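Local structure of integral membrane indolylacetylinositol arabinosyltransferase EmbB (Mycolicibacterium smegmatis MC2 155, 7BVC) at residues R777-A782 and D793-R798; L738-S743 and P953-V958; T263-V268 and A369-G374. The protein probably polymerises arabinose into the arabinan of cell-wall arabinogalactan as a membrane-embedded arabinosyltransferase, and is bound here by the drug ethambutol. All coordinates share one frame; numbering follows the deposited sequence.

Contact 3 comes first along the chain and joins helices 264-279 and 367-381, both predicted to span the membrane, in the GT-C part. The other two lie in the C-terminal EmbC domain. There contact 2 pairs strands 737-739 and 956-957 at the rim of a six-stranded mixed sheet, and both segments of contact 1 fall in the long loop between strands 737-739 and 826-827, within the span that contact 2 brackets. Contacts 1 and 2, centres about 21 Å apart, share strand 1028-1037 as a neighbour. Contact 3 is about 57 Å from contact 1 and about 51 Å from contact 2, centre to centre. The ethambutol pocket draws residues from both regions, but none from these contacts.

Contact 1. Residues R777-A782 and D793-R798; sequences RIIAEA and DYDWNR
This is a loop-to-loop contact inside the C-terminal EmbC domain, within the long irregular connection between strands 737-739 and 826-827. Its centre is Ile-779, a branched apolar side chain that reaches two neighbours at once. CG1 takes the crowded position between the backbone N and the carbonyl carbon (chi1 50°), which sends Ile-779 CD1 at a slant against the indole of Trp-796, nearest NE1 and 3.7 Å from Trp-796 CD1. The other branch, CG2, lies beside OD1 of Asp-795. Ala-782 CB adds a small methyl 4.4 Å from Trp-796 NE1, also oblique to the ring.

Polar groups frame this apolar middle. Asp-793 turns its OD1 to a salt bridge with Arg-1049, while Trp-796 O accepts a hydrogen bond from Arg-784, and the backbone of Ile-779 bonds to that of Trp-913. At the other end Arg-777, long enough to span the gap, bends at chi2 and brings its guanidinium up to the end of segment 793-798, with Trp-796 O over one face. Its NH2 donates to the carbonyl O of Arg-798 at 2.7 Å, near the guanidinium plane and almost along the C=O axis, with an N-H...O angle of 147°.

Contact 2. Residues L738-S743 and P953-V958; sequences LVEPDS and PELQSV
The contact belongs to the rim of a six-stranded mixed sheet in the C-terminal EmbC domain, where the short, weakly bonded outermost strand 956-957 lies antiparallel to strand 737-739. The touching parts of the two segments run 105° apart end to end. On its other flank strand 737-739 bonds to strand 1028-1037.

One good backbone bond marks the join: Val-739 N donates to Gln-956 O at 2.6 Å, with an N-H...O angle of 172° and the donor nearly along the C=O axis. The same oxygen also receives a CA-H...O contact from Leu-738 CA at 3.2 Å. Val-739 and Gln-956 put their side chains on one face of the sheet, and the beta-branched valine, suited to a strand, rests its CB 4.3 Å from CG2 of Val-958, which opens the helix after Ser-957 at the N-cap position.

Leu-738 and Leu-955 cross at about a right angle, CD1 to CD1 at 3.8 Å. The other branch of Leu-955, CD2, touches CG of Glu-740 at 3.7 Å, and that extended chain carries its carboxylate on to CB of Pro-953. Gln-956, also extended, with CG anti to the backbone N, brings NE2 to CG of Pro-741.

Glu-740 thus threads a buried acid past leucine and proline carbons. Its OE2 is satisfied by the hydroxyl of Tyr-1036 on strand 1028-1037. The apolar surroundings may raise its pKa, whereas the nearby side chain of Arg-951 could favour the charged form.

Contact 3. Residues T263-V268 and A369-G374; sequences TAVDGV and AMWAAG
From its CB, Trp-371 swings CG anti to the carbonyl carbon (chi1 -83°), which lifts the indole off helix 367-381 and lays it alongside segment 263-268. The ring begins next to Val-265: CG lies 3.9 Å from the CG2 methyl of that valine. That methyl sits over the centre of the indole, and it makes a CH-pi contact with the five-membered ring, 3.6 Å from the centroid and only 12° off the normal. CD2 and CE2, the ring-fusion atoms, lie closest to it. The near atoms of the six-membered ring, CE3 and CZ2, are still 4.1 and 4.0 Å from that methyl. At the tip, CH2 meets CG2 of Val-268, three residues after Val-265, at 3.9 Å, and the carbonyl O of Ala-264; both approach at a slant. Ala-264 CB, a small methyl, lies beside CZ2 of the broad ring.

The segments lie at the start of helix 264-279 and within helix 367-381, both predicted to span the membrane, in the GT-C part, packed side by side and nearly parallel: their local axes are 14° apart and approach to 9.9 Å. Val-265 is the residue wedged between them. Its CG2 is given to the indole, while CG1, anti to the backbone N, points to the carbonyl O of Met-370 and to CA of Gly-374, where the lack of a side chain leaves room for a methyl. Met-370 bends at chi2 and chi3, curling its flexible thioether round so that CE comes 3.9 Å from Thr-263 OG1. Trp-348 of helix 342-355 touches both Val-265 and Met-370. On another side, Ala-369, Ala-372 and Ala-373 lie against helix 586-599. Asp-266 OD2 forms a salt bridge with Arg-353 and takes a weak hydrogen bond from Thr-263 OG1.

Contact 1. Residues R777-A782 and D793-R798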
loop_
_atom_site.group_PDB
_atom_site.type_symbol
_atom_site.label_atom_id
_atom_site.label_comp_id
_atom_site.label_asym_id
_atom_site.label_seq_id
_atom_site.Cartn_x
_atom_site.Cartn_y
_atom_site.Cartn_z
ATOM N N ARG B 777 10.481 -19.572 -23.222
ATOM C CA ARG B 777 11.176 -18.408 -22.675
ATOM C C ARG B 777 11.624 -18.702 -21.246
ATOM O O ARG B 777 11.013 -18.274 -20.267
ATOM C CB ARG B 777 10.279 -17.178 -22.745
ATOM C CG ARG B 777 9.786 -16.853 -24.144
ATOM C CD ARG B 777 10.945 -16.576 -25.087
ATOM N NE ARG B 777 10.561 -15.699 -26.188
ATOM C CZ ARG B 777 11.417 -15.183 -27.064
ATOM N NH1 ARG B 777 10.980 -14.394 -28.035
ATOM N NH2 ARG B 777 12.709 -15.457 -26.969
ATOM N N ILE B 778 12.722 -19.445 -21.132
ATOM C CA ILE B 778 13.342 -19.753 -19.847
ATOM C C ILE B 778 14.744 -19.161 -19.860
ATOM O O ILE B 778 15.569 -19.525 -20.708
ATOM C CB ILE B 778 13.375 -21.264 -19.572
ATOM C CG1 ILE B 778 11.961 -21.841 -19.626
ATOM C CG2 ILE B 778 13.978 -21.541 -18.212
ATOM C CD1 ILE B 778 11.103 -21.457 -18.442
ATOM N N ILE B 779 15.014 -18.254 -18.922
ATOM C CA ILE B 779 16.238 -17.468 -18.913
ATOM C C ILE B 779 16.947 -17.651 -17.574
ATOM O O ILE B 779 16.394 -18.195 -16.619
ATOM C CB ILE B 779 15.968 -15.979 -19.191
ATOM C CG1 ILE B 779 14.848 -15.472 -18.284
ATOM C CG2 ILE B 779 15.602 -15.769 -20.648
ATOM C CD1 ILE B 779 14.447 -14.055 -18.559
ATOM N N ALA B 780 18.190 -17.177 -17.521
ATOM C CA ALA B 780 19.051 -17.361 -16.356
ATOM C C ALA B 780 18.671 -16.370 -15.262
ATOM O O ALA B 780 18.806 -15.156 -15.439
ATOM C CB ALA B 780 20.516 -17.194 -16.748
ATOM N N GLU B 781 18.195 -16.895 -14.131
ATOM C CA GLU B 781 17.960 -16.107 -12.918
ATOM C C GLU B 781 16.989 -14.955 -13.159
ATOM O O GLU B 781 17.202 -13.835 -12.691
ATOM C CB GLU B 781 19.276 -15.588 -12.336
ATOM C CG GLU B 781 20.299 -16.671 -12.062
ATOM C CD GLU B 781 21.607 -16.115 -11.539
ATOM O OE1 GLU B 781 21.610 -14.967 -11.047
ATOM O OE2 GLU B 781 22.631 -16.824 -11.622
ATOM N N ALA B 782 15.910 -15.231 -13.884
ATOM C CA ALA B 782 14.881 -14.231 -14.139
ATOM C C ALA B 782 13.624 -14.943 -14.619
ATOM O O ALA B 782 13.611 -16.159 -14.822
ATOM C CB ALA B 782 15.356 -13.191 -15.156
ATOM N N ASP B 793 18.618 -8.504 -19.288
ATOM C CA ASP B 793 19.870 -8.987 -19.841
ATOM C C ASP B 793 19.771 -9.071 -21.361
ATOM O O ASP B 793 18.769 -8.686 -21.969
ATOM C CB ASP B 793 20.225 -10.343 -19.241
ATOM C CG ASP B 793 20.564 -10.255 -17.772
ATOM O OD1 ASP B 793 21.093 -9.209 -17.343
ATOM O OD2 ASP B 793 20.288 -11.229 -17.044
ATOM N N TYR B 794 20.828 -9.585 -21.990
ATOM C CA TYR B 794 20.807 -9.745 -23.438
ATOM C C TYR B 794 19.848 -10.852 -23.857
ATOM O O TYR B 794 19.117 -10.705 -24.844
ATOM C CB TYR B 794 22.214 -10.034 -23.959
ATOM C CG TYR B 794 22.254 -10.376 -25.430
ATOM C CD1 TYR B 794 21.560 -9.611 -26.358
ATOM C CD2 TYR B 794 22.980 -11.464 -25.892
ATOM C CE1 TYR B 794 21.587 -9.919 -27.700
ATOM C CE2 TYR B 794 23.014 -11.779 -27.236
ATOM C CZ TYR B 794 22.315 -11.003 -28.135
ATOM O OH TYR B 794 22.344 -11.308 -29.475
ATOM N N ASP B 795 19.818 -11.952 -23.114
ATOM C CA ASP B 795 19.047 -13.123 -23.523
ATOM C C ASP B 795 17.545 -12.944 -23.384
ATOM O O ASP B 795 16.839 -13.941 -23.569
ATOM C CB ASP B 795 19.501 -14.347 -22.727
ATOM C CG ASP B 795 19.509 -14.103 -21.233
ATOM O OD1 ASP B 795 18.420 -14.079 -20.624
ATOM O OD2 ASP B 795 20.609 -13.938 -20.665
ATOM N N TRP B 796 17.003 -11.764 -23.073
ATOM C CA TRP B 796 15.555 -11.596 -23.115
ATOM C C TRP B 796 15.034 -11.620 -24.545
ATOM O O TRP B 796 13.934 -12.127 -24.794
ATOM C CB TRP B 796 15.148 -10.287 -22.444
ATOM C CG TRP B 796 14.822 -10.416 -21.000
ATOM C CD1 TRP B 796 15.633 -10.891 -20.016
ATOM C CD2 TRP B 796 13.585 -10.068 -20.370
ATOM N NE1 TRP B 796 14.982 -10.854 -18.807
ATOM C CE2 TRP B 796 13.720 -10.356 -18.999
ATOM C CE3 TRP B 796 12.378 -9.541 -20.832
ATOM C CZ2 TRP B 796 12.694 -10.133 -18.087
ATOM C CZ3 TRP B 796 11.361 -9.322 -19.926
ATOM C CH2 TRP B 796 11.525 -9.616 -18.569
ATOM N N ASN B 797 15.800 -11.080 -25.488
ATOM C CA ASN B 797 15.408 -10.987 -26.891
ATOM C C ASN B 797 16.376 -11.850 -27.694
ATOM O O ASN B 797 17.415 -11.372 -28.158
ATOM C CB ASN B 797 15.419 -9.539 -27.364
ATOM C CG ASN B 797 14.897 -8.580 -26.314
ATOM O OD1 ASN B 797 13.725 -8.628 -25.938
ATOM N ND2 ASN B 797 15.768 -7.702 -25.831
ATOM N N ARG B 798 16.035 -13.122 -27.851
ATOM C CA ARG B 798 16.863 -14.073 -28.575
ATOM C C ARG B 798 15.955 -15.129 -29.180
ATOM O O ARG B 798 14.832 -15.333 -28.702
ATOM C CB ARG B 798 17.912 -14.714 -27.655
ATOM C CG ARG B 798 19.278 -14.054 -27.735
ATOM C CD ARG B 798 20.263 -14.690 -26.771
ATOM N NE ARG B 798 20.790 -15.954 -27.273
ATOM C CZ ARG B 798 21.709 -16.679 -26.645
ATOM N NH1 ARG B 798 22.206 -16.267 -25.487
ATOM N NH2 ARG B 798 22.134 -17.818 -27.175
#

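Contact 2. Residues L738-S743 and P953-V958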
loop_
_atom_site.group_PDB
_atom_site.type_symbol
_atom_site.label_atom_id
_atom_site.label_comp_id
_atom_site.label_asym_id
_atom_site.label_seq_id
_atom_site.Cartn_x
_atom_site.Cartn_y
_atom_site.Cartn_z
ATOM N N LEU B 738 33.032 -15.214 -4.456
ATOM C CA LEU B 738 33.810 -15.940 -5.447
ATOM C C LEU B 738 33.044 -15.963 -6.760
ATOM O O LEU B 738 31.844 -16.254 -6.778
ATOM C CB LEU B 738 34.105 -17.365 -4.973
ATOM C CG LEU B 738 34.755 -17.484 -3.594
ATOM C CD1 LEU B 738 34.619 -18.897 -3.063
ATOM C CD2 LEU B 738 36.214 -17.071 -3.650
ATOM N N VAL B 739 33.738 -15.663 -7.855
ATOM C CA VAL B 739 33.130 -15.536 -9.173
ATOM C C VAL B 739 33.763 -16.557 -10.110
ATOM O O VAL B 739 34.961 -16.840 -10.016
ATOM C CB VAL B 739 33.286 -14.101 -9.725
ATOM C CG1 VAL B 739 34.752 -13.744 -9.896
ATOM C CG2 VAL B 739 32.539 -13.943 -11.036
ATOM N N GLU B 740 32.944 -17.130 -10.996
ATOM C CA GLU B 740 33.434 -18.057 -12.007
ATOM C C GLU B 740 33.804 -17.271 -13.255
ATOM O O GLU B 740 32.901 -16.785 -13.955
ATOM C CB GLU B 740 32.378 -19.101 -12.342
ATOM C CG GLU B 740 31.998 -20.025 -11.205
ATOM C CD GLU B 740 30.953 -21.044 -11.619
ATOM O OE1 GLU B 740 30.504 -20.997 -12.782
ATOM O OE2 GLU B 740 30.559 -21.876 -10.778
ATOM N N PRO B 741 35.089 -17.106 -13.573
ATOM C CA PRO B 741 35.458 -16.402 -14.810
ATOM C C PRO B 741 34.873 -17.066 -16.046
ATOM O O PRO B 741 34.163 -16.428 -16.827
ATOM C CB PRO B 741 36.990 -16.467 -14.805
ATOM C CG PRO B 741 37.352 -16.648 -13.372
ATOM C CD PRO B 741 36.274 -17.514 -12.802
ATOM N N ASP B 742 35.164 -18.351 -16.228
ATOM C CA ASP B 742 34.624 -19.145 -17.326
ATOM C C ASP B 742 33.781 -20.268 -16.735
ATOM O O ASP B 742 34.322 -21.215 -16.154
ATOM C CB ASP B 742 35.743 -19.701 -18.203
ATOM C CG ASP B 742 35.234 -20.670 -19.255
ATOM O OD1 ASP B 742 34.534 -20.223 -20.185
ATOM O OD2 ASP B 742 35.537 -21.876 -19.150
ATOM N N SER B 743 32.466 -20.168 -16.885
ATOM C CA SER B 743 31.550 -21.163 -16.328
ATOM C C SER B 743 31.373 -22.348 -17.272
ATOM O O SER B 743 30.260 -22.745 -17.605
ATOM C CB SER B 743 30.208 -20.516 -16.011
ATOM O OG SER B 743 29.553 -20.100 -17.195
ATOM N N PRO B 953 33.120 -26.329 -9.945
ATOM C CA PRO B 953 33.653 -25.066 -10.464
ATOM C C PRO B 953 35.002 -24.698 -9.868
ATOM O O PRO B 953 35.328 -25.044 -8.731
ATOM C CB PRO B 953 32.586 -24.042 -10.068
ATOM C CG PRO B 953 31.846 -24.666 -8.943
ATOM C CD PRO B 953 31.875 -26.138 -9.181
ATOM N N GLU B 954 35.788 -23.984 -10.669
ATOM C CA GLU B 954 37.018 -23.343 -10.221
ATOM C C GLU B 954 36.728 -21.861 -10.018
ATOM O O GLU B 954 36.287 -21.180 -10.950
ATOM C CB GLU B 954 38.142 -23.544 -11.236
ATOM C CG GLU B 954 39.351 -22.656 -11.002
ATOM C CD GLU B 954 40.575 -23.127 -11.763
ATOM O OE1 GLU B 954 41.357 -23.924 -11.202
ATOM O OE2 GLU B 954 40.757 -22.698 -12.922
ATOM N N LEU B 955 36.978 -21.364 -8.811
ATOM C CA LEU B 955 36.509 -20.051 -8.392
ATOM C C LEU B 955 37.669 -19.067 -8.271
ATOM O O LEU B 955 38.844 -19.423 -8.392
ATOM C CB LEU B 955 35.747 -20.161 -7.071
ATOM C CG LEU B 955 34.459 -20.981 -7.132
ATOM C CD1 LEU B 955 34.061 -21.471 -5.750
ATOM C CD2 LEU B 955 33.348 -20.166 -7.757
ATOM N N GLN B 956 37.311 -17.810 -8.020
ATOM C CA GLN B 956 38.252 -16.707 -7.882
ATOM C C GLN B 956 37.528 -15.545 -7.219
ATOM O O GLN B 956 36.324 -15.363 -7.415
ATOM C CB GLN B 956 38.821 -16.280 -9.241
ATOM C CG GLN B 956 40.004 -15.334 -9.155
ATOM C CD GLN B 956 40.547 -14.957 -10.519
ATOM O OE1 GLN B 956 41.596 -14.328 -10.630
ATOM N NE2 GLN B 956 39.828 -15.342 -11.566
ATOM N N SER B 957 38.274 -14.765 -6.443
ATOM C CA SER B 957 37.696 -13.651 -5.707
ATOM C C SER B 957 37.188 -12.573 -6.664
ATOM O O SER B 957 37.439 -12.598 -7.871
ATOM C CB SER B 957 38.728 -13.061 -4.747
ATOM O OG SER B 957 38.120 -12.163 -3.835
ATOM N N VAL B 958 36.457 -11.612 -6.106
ATOM C CA VAL B 958 35.972 -10.479 -6.889
ATOM C C VAL B 958 36.984 -9.342 -6.892
ATOM O O VAL B 958 37.192 -8.690 -7.917
ATOM C CB VAL B 958 34.600 -10.018 -6.359
ATOM C CG1 VAL B 958 34.295 -8.599 -6.809
ATOM C CG2 VAL B 958 33.510 -10.961 -6.824
#

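Contact 3. Residues T263-V268 and A369-G374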
loop_
_atom_site.group_PDB
_atom_site.type_symbol
_atom_site.label_atom_id
_atom_site.label_comp_id
_atom_site.label_asym_id
_atom_site.label_seq_id
_atom_site.Cartn_x
_atom_site.Cartn_y
_atom_site.Cartn_z
ATOM N N THR B 263 27.798 9.607 36.258
ATOM C CA THR B 263 26.857 8.612 36.748
ATOM C C THR B 263 27.119 7.282 36.049
ATOM O O THR B 263 28.068 7.136 35.275
ATOM C CB THR B 263 25.413 9.072 36.528
ATOM O OG1 THR B 263 25.247 9.496 35.169
ATOM C CG2 THR B 263 25.081 10.231 37.453
ATOM N N ALA B 264 26.265 6.302 36.332
ATOM C CA ALA B 264 26.369 4.995 35.700
ATOM C C ALA B 264 25.659 4.930 34.357
ATOM O O ALA B 264 25.820 3.941 33.636
ATOM C CB ALA B 264 25.808 3.912 36.625
ATOM N N VAL B 265 24.880 5.953 34.006
ATOM C CA VAL B 265 24.209 5.965 32.713
ATOM C C VAL B 265 25.157 6.456 31.623
ATOM O O VAL B 265 25.046 6.039 30.463
ATOM C CB VAL B 265 22.941 6.831 32.788
ATOM C CG1 VAL B 265 22.202 6.828 31.460
ATOM C CG2 VAL B 265 22.044 6.358 33.913
ATOM N N ASP B 266 26.099 7.334 31.975
ATOM C CA ASP B 266 27.034 7.860 30.988
ATOM C C ASP B 266 27.905 6.755 30.412
ATOM O O ASP B 266 28.072 6.661 29.190
ATOM C CB ASP B 266 27.904 8.948 31.615
ATOM C CG ASP B 266 27.137 10.223 31.880
ATOM O OD1 ASP B 266 26.253 10.565 31.070
ATOM O OD2 ASP B 266 27.419 10.886 32.899
ATOM N N GLY B 267 28.472 5.914 31.277
ATOM C CA GLY B 267 29.266 4.798 30.793
ATOM C C GLY B 267 28.464 3.862 29.914
ATOM O O GLY B 267 28.927 3.440 28.854
ATOM N N VAL B 268 27.242 3.537 30.339
ATOM C CA VAL B 268 26.401 2.622 29.571
ATOM C C VAL B 268 26.136 3.185 28.180
ATOM O O VAL B 268 26.333 2.502 27.171
ATOM C CB VAL B 268 25.089 2.334 30.321
ATOM C CG1 VAL B 268 24.070 1.715 29.385
ATOM C CG2 VAL B 268 25.348 1.418 31.503
ATOM N N ALA B 369 14.588 8.556 35.696
ATOM C CA ALA B 369 14.427 9.463 34.565
ATOM C C ALA B 369 15.680 9.496 33.698
ATOM O O ALA B 369 15.588 9.503 32.465
ATOM C CB ALA B 369 14.081 10.863 35.061
ATOM N N MET B 370 16.859 9.504 34.324
ATOM C CA MET B 370 18.101 9.472 33.558
ATOM C C MET B 370 18.238 8.165 32.790
ATOM O O MET B 370 18.629 8.162 31.616
ATOM C CB MET B 370 19.297 9.675 34.487
ATOM C CG MET B 370 19.635 11.128 34.755
ATOM S SD MET B 370 20.489 11.913 33.375
ATOM C CE MET B 370 22.116 11.182 33.526
ATOM N N TRP B 371 17.924 7.041 33.440
ATOM C CA TRP B 371 17.982 5.758 32.751
ATOM C C TRP B 371 17.015 5.724 31.576
ATOM O O TRP B 371 17.360 5.231 30.496
ATOM C CB TRP B 371 17.680 4.620 33.725
ATOM C CG TRP B 371 18.866 4.189 34.522
ATOM C CD1 TRP B 371 19.120 4.471 35.829
ATOM C CD2 TRP B 371 19.968 3.400 34.061
ATOM N NE1 TRP B 371 20.310 3.905 36.214
ATOM C CE2 TRP B 371 20.850 3.242 35.144
ATOM C CE3 TRP B 371 20.293 2.813 32.835
ATOM C CZ2 TRP B 371 22.035 2.522 35.040
ATOM C CZ3 TRP B 371 21.468 2.098 32.735
ATOM C CH2 TRP B 371 22.325 1.958 33.830
ATOM N N ALA B 372 15.805 6.253 31.763
ATOM C CA ALA B 372 14.822 6.268 30.687
ATOM C C ALA B 372 15.303 7.118 29.522
ATOM O O ALA B 372 15.211 6.705 28.360
ATOM C CB ALA B 372 13.482 6.782 31.210
ATOM N N ALA B 373 15.819 8.313 29.811
ATOM C CA ALA B 373 16.324 9.181 28.753
ATOM C C ALA B 373 17.440 8.497 27.971
ATOM O O ALA B 373 17.418 8.464 26.735
ATOM C CB ALA B 373 16.811 10.502 29.344
ATOM N N GLY B 374 18.417 7.929 28.682
ATOM C CA GLY B 374 19.523 7.273 28.002
ATOM C C GLY B 374 19.077 6.100 27.151
ATOM O O GLY B 374 19.482 5.963 25.993
#